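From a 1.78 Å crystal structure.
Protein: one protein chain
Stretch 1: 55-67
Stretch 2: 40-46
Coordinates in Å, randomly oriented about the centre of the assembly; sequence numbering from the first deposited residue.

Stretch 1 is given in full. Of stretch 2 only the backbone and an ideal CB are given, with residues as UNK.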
# COMPACT_ATOMS: atom_id res chain seq x y z
N SER A 55 8.20 18.90 34.31
CA SER A 55 8.40 20.16 33.58
C SER A 55 8.47 19.88 32.07
O SER A 55 9.11 18.91 31.66
CB SER A 55 9.68 20.84 34.06
OG SER A 55 9.84 22.13 33.49
N TRP A 56 7.83 20.73 31.25
CA TRP A 56 7.73 20.55 29.79
C TRP A 56 8.21 21.79 29.06
O TRP A 56 7.93 22.91 29.49
CB TRP A 56 6.28 20.24 29.38
CG TRP A 56 5.77 18.93 29.89
CD1 TRP A 56 5.02 18.73 31.02
CD2 TRP A 56 6.03 17.63 29.35
NE1 TRP A 56 4.77 17.39 31.18
CE2 TRP A 56 5.41 16.69 30.19
CE3 TRP A 56 6.72 17.18 28.21
CZ2 TRP A 56 5.46 15.31 29.94
CZ3 TRP A 56 6.81 15.82 27.98
CH2 TRP A 56 6.17 14.90 28.83
N THR A 57 8.95 21.60 27.97
CA THR A 57 9.49 22.69 27.17
C THR A 57 8.74 22.72 25.86
O THR A 57 8.68 21.71 25.16
CB THR A 57 11.00 22.52 26.95
OG1 THR A 57 11.63 22.54 28.22
CG2 THR A 57 11.58 23.62 26.07
N GLU A 58 8.15 23.87 25.55
CA GLU A 58 7.40 24.01 24.32
C GLU A 58 8.33 23.91 23.12
O GLU A 58 9.41 24.50 23.12
CB GLU A 58 6.72 25.38 24.34
CG GLU A 58 5.66 25.58 23.31
CD GLU A 58 5.32 27.06 23.19
OE1 GLU A 58 4.26 27.45 23.71
OE2 GLU A 58 6.14 27.82 22.63
N THR A 59 7.93 23.16 22.10
CA THR A 59 8.72 23.12 20.88
C THR A 59 8.11 24.17 19.96
O THR A 59 6.99 24.64 20.22
CB THR A 59 8.71 21.72 20.22
OG1 THR A 59 7.45 21.57 19.57
CG2 THR A 59 8.96 20.59 21.20
N ASP A 60 8.76 24.47 18.84
CA ASP A 60 8.15 25.41 17.90
C ASP A 60 7.20 24.68 16.93
O ASP A 60 6.75 25.27 15.95
CB ASP A 60 9.22 26.24 17.12
CG ASP A 60 10.31 25.48 16.39
OD1 ASP A 60 10.07 24.31 15.99
OD2 ASP A 60 11.40 26.06 16.18
N VAL A 61 6.83 23.42 17.23
CA VAL A 61 6.01 22.67 16.30
C VAL A 61 4.53 22.78 16.70
O VAL A 61 4.11 22.30 17.76
CB VAL A 61 6.52 21.20 16.19
CG1 VAL A 61 5.67 20.39 15.20
CG2 VAL A 61 8.01 21.16 15.79
N GLU A 62 3.75 23.43 15.81
CA GLU A 62 2.30 23.66 15.97
C GLU A 62 1.49 22.83 15.00
O GLU A 62 0.33 23.17 14.72
CB GLU A 62 1.96 25.15 15.76
CG GLU A 62 2.66 26.08 16.72
CD GLU A 62 2.36 27.54 16.45
OE1 GLU A 62 3.32 28.34 16.38
OE2 GLU A 62 1.17 27.88 16.27
N GLU A 63 2.07 21.76 14.51
CA GLU A 63 1.48 20.84 13.54
C GLU A 63 1.07 19.56 14.22
O GLU A 63 1.57 19.23 15.29
CB GLU A 63 2.50 20.51 12.43
CG GLU A 63 3.34 21.67 11.93
CD GLU A 63 2.90 22.21 10.58
OE1 GLU A 63 2.11 23.18 10.56
OE2 GLU A 63 3.34 21.65 9.55
N ARG A 64 0.22 18.79 13.56
CA ARG A 64 -0.26 17.52 14.08
C ARG A 64 0.91 16.52 14.27
O ARG A 64 0.96 15.81 15.26
CB ARG A 64 -1.30 16.98 13.10
CG ARG A 64 -1.73 15.56 13.37
CD ARG A 64 -2.81 15.17 12.37
NE ARG A 64 -3.18 13.78 12.60
CZ ARG A 64 -4.31 13.23 12.19
NH1 ARG A 64 -5.20 13.94 11.51
NH2 ARG A 64 -4.56 11.95 12.45
N VAL A 65 1.85 16.52 13.32
CA VAL A 65 2.99 15.60 13.28
C VAL A 65 4.22 16.26 13.85
O VAL A 65 4.48 17.44 13.59
CB VAL A 65 3.22 15.13 11.80
CG1 VAL A 65 4.44 14.20 11.67
CG2 VAL A 65 1.98 14.42 11.28
N TYR A 66 4.98 15.49 14.60
CA TYR A 66 6.25 15.97 15.16
C TYR A 66 7.33 14.98 14.79
O TYR A 66 7.15 13.80 15.05
CB TYR A 66 6.14 16.10 16.69
CG TYR A 66 7.41 16.57 17.36
CD1 TYR A 66 7.76 17.92 17.36
CD2 TYR A 66 8.29 15.66 17.95
CE1 TYR A 66 8.97 18.35 17.92
CE2 TYR A 66 9.47 16.09 18.57
CZ TYR A 66 9.82 17.43 18.52
OH TYR A 66 10.97 17.88 19.13
N THR A 67 8.47 15.45 14.25
CA THR A 67 9.61 14.57 13.95
C THR A 67 10.70 14.89 14.97
O THR A 67 11.31 15.97 14.92
CB THR A 67 10.10 14.71 12.49
OG1 THR A 67 8.99 14.51 11.63
CG2 THR A 67 11.16 13.68 12.12
N UNK A 40 -6.12 23.03 17.14
CA UNK A 40 -4.84 23.60 17.59
C UNK A 40 -3.94 22.49 18.07
O UNK A 40 -4.40 21.61 18.79
CB UNK A 40 -5.05 24.63 18.70
N UNK A 41 -2.68 22.52 17.68
CA UNK A 41 -1.71 21.52 18.11
C UNK A 41 -0.48 22.18 18.65
O UNK A 41 -0.03 23.20 18.10
CB UNK A 41 -1.34 20.58 16.96
N UNK A 42 0.09 21.61 19.68
CA UNK A 42 1.36 22.12 20.19
C UNK A 42 2.12 20.96 20.78
O UNK A 42 1.55 20.22 21.57
CB UNK A 42 1.15 23.23 21.23
N UNK A 43 3.37 20.79 20.40
CA UNK A 43 4.18 19.71 20.92
C UNK A 43 5.15 20.22 21.96
O UNK A 43 5.77 21.28 21.77
CB UNK A 43 4.93 19.01 19.79
N UNK A 44 5.34 19.42 23.01
CA UNK A 44 6.30 19.66 24.08
C UNK A 44 7.25 18.52 24.24
O UNK A 44 6.93 17.38 23.89
CB UNK A 44 5.58 19.92 25.41
N UNK A 45 8.41 18.81 24.81
CA UNK A 45 9.38 17.78 25.15
C UNK A 45 9.75 17.97 26.61
O UNK A 45 9.66 19.07 27.13
CB UNK A 45 10.61 17.84 24.25
N UNK A 46 10.14 16.89 27.28
CA UNK A 46 10.57 16.97 28.66
C UNK A 46 11.67 17.99 28.77
O UNK A 46 12.53 18.04 27.88
CB UNK A 46 11.03 15.61 29.18

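Stretch 2 is an extended strand running antiparallel to Trp 56–Glu 58, and it also meets the residues that follow, as far as Tyr 66.

Position 40 has an extended backbone and a CB pointing away, with nothing of stretch 1 within 5.5 Å. Stretch 1 sets no rule here; the residue is Leu 40, which makes no contact with it.

At position 41 the CB points toward stretch 1, 3.6 Å from Glu 63 O, and the flank of Arg 64 lies beyond. A broad apolar group, aliphatic or aromatic, would suit. Phe 41 lays its ring face against Arg 64, whose CB sits 4.1 Å from the centroid of the Phe 41 ring, almost on the normal. A water accepts from Phe 41 N and donates to Glu 62 O, bridging the backbones.

Position 42 starts away from stretch 1, yet Glu 58 and Glu 62 supply carboxylates nearby and Thr 59 O is an acceptor within reach. A long cation able to curl back, lysine or arginine, is favoured. Arg 42 does so with chi2 and chi3 both p. Its NH2 donates to Thr 59 O at 2.8 Å, while Glu 62 OE1 forms a salt bridge to Arg 42 NH1 at 3.2 Å. Glu 62 CD lies over one face of the Arg 42 guanidinium and Glu 58 OE2 over the opposite face, 3.7 Å from Arg 42 NH2, a long salt bridge by charge alone.

Position 43 points toward stretch 1, its CB 3.6 Å from Thr 59 OG1 and 3.9 Å from Tyr 66 CD1. Val 61 and Tyr 66 offer apolar surface, and the carbonyls of Glu 63 and Arg 64 lie farther along. A large apolar group fits; one carrying a donor along its edge fits better. Trp 43 packs a face against Tyr 66 CB, 3.4 Å from its five-membered ring centroid. Trp 43 NE1 donates a weak hydrogen bond to Glu 63 O (3.0 Å). Trp 43 NE1 donates another weak one to Arg 64 O (3.1 Å). Trp 43 O accepts from both Thr 59 N (2.9 Å) and Thr 59 OG1 (2.8 Å).

Position 44 shares a sheet face with Glu 58, and Trp 56 CB is 4.0 Å from its CB. Aromatic or beta-branched residues would serve. Tyr 44 sets CD2 3.6 Å from Glu 58 CA.

Position 45 pairs with Thr 57 through two backbone hydrogen bonds and shares its face; long, flexible chains suit. Lys 45 runs past Thr 59 CG2, and a water accepts from Lys 45 NZ (2.9 Å) and donates a weak hydrogen bond to Tyr 66 OH (3.3 Å).

At position 46 CB points away, but Trp 56 CZ3 is 4.4 Å from it; a chain with methylenes next to the backbone could cover the indole while its end leaves stretch 1, and several would do. Glu 46 places CG over the indole face, 3.9 Å from Trp 56 CZ3.

Stretch 2 (40-46) LFRWYKE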
# COMPACT_ATOMS: atom_id res chain seq x y z
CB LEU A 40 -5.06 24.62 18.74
CG LEU A 40 -6.01 25.81 18.49
CD1 LEU A 40 -6.11 26.69 19.74
CD2 LEU A 40 -5.59 26.65 17.30
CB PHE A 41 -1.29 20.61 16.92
CG PHE A 41 -2.45 19.90 16.28
CD1 PHE A 41 -2.99 18.76 16.85
CD2 PHE A 41 -2.99 20.35 15.08
CE1 PHE A 41 -4.09 18.11 16.27
CE2 PHE A 41 -4.08 19.70 14.49
CZ PHE A 41 -4.63 18.59 15.09
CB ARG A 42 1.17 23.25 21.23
CG ARG A 42 2.49 23.76 21.83
CD ARG A 42 3.41 24.43 20.80
NE ARG A 42 2.94 25.78 20.46
CZ ARG A 42 3.69 26.68 19.83
NH1 ARG A 42 3.20 27.88 19.55
NH2 ARG A 42 4.93 26.39 19.48
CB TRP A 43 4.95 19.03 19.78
CG TRP A 43 4.08 18.14 18.94
CD1 TRP A 43 3.43 18.47 17.78
CD2 TRP A 43 3.86 16.75 19.16
NE1 TRP A 43 2.79 17.36 17.28
CE2 TRP A 43 3.06 16.29 18.09
CE3 TRP A 43 4.31 15.83 20.13
CZ2 TRP A 43 2.64 14.95 18.00
CZ3 TRP A 43 3.90 14.52 20.04
CH2 TRP A 43 3.08 14.09 18.98
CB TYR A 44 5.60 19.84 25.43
CG TYR A 44 4.58 20.95 25.45
CD1 TYR A 44 3.30 20.74 24.96
CD2 TYR A 44 4.87 22.18 26.03
CE1 TYR A 44 2.33 21.75 25.01
CE2 TYR A 44 3.92 23.19 26.09
CZ TYR A 44 2.65 22.97 25.57
OH TYR A 44 1.70 23.96 25.61
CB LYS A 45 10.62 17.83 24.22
CG LYS A 45 11.46 19.09 24.41
CD LYS A 45 12.48 19.35 23.30
CE LYS A 45 13.18 20.68 23.54
NZ LYS A 45 14.43 20.81 22.75
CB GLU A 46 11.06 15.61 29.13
CG GLU A 46 10.08 14.89 29.99
CD GLU A 46 10.64 13.58 30.48
OE1 GLU A 46 10.57 13.32 31.71
OE2 GLU A 46 11.23 12.84 29.66
O HOH W 1 -1.81 24.40 15.51
O HOH W 2 13.50 19.70 20.27
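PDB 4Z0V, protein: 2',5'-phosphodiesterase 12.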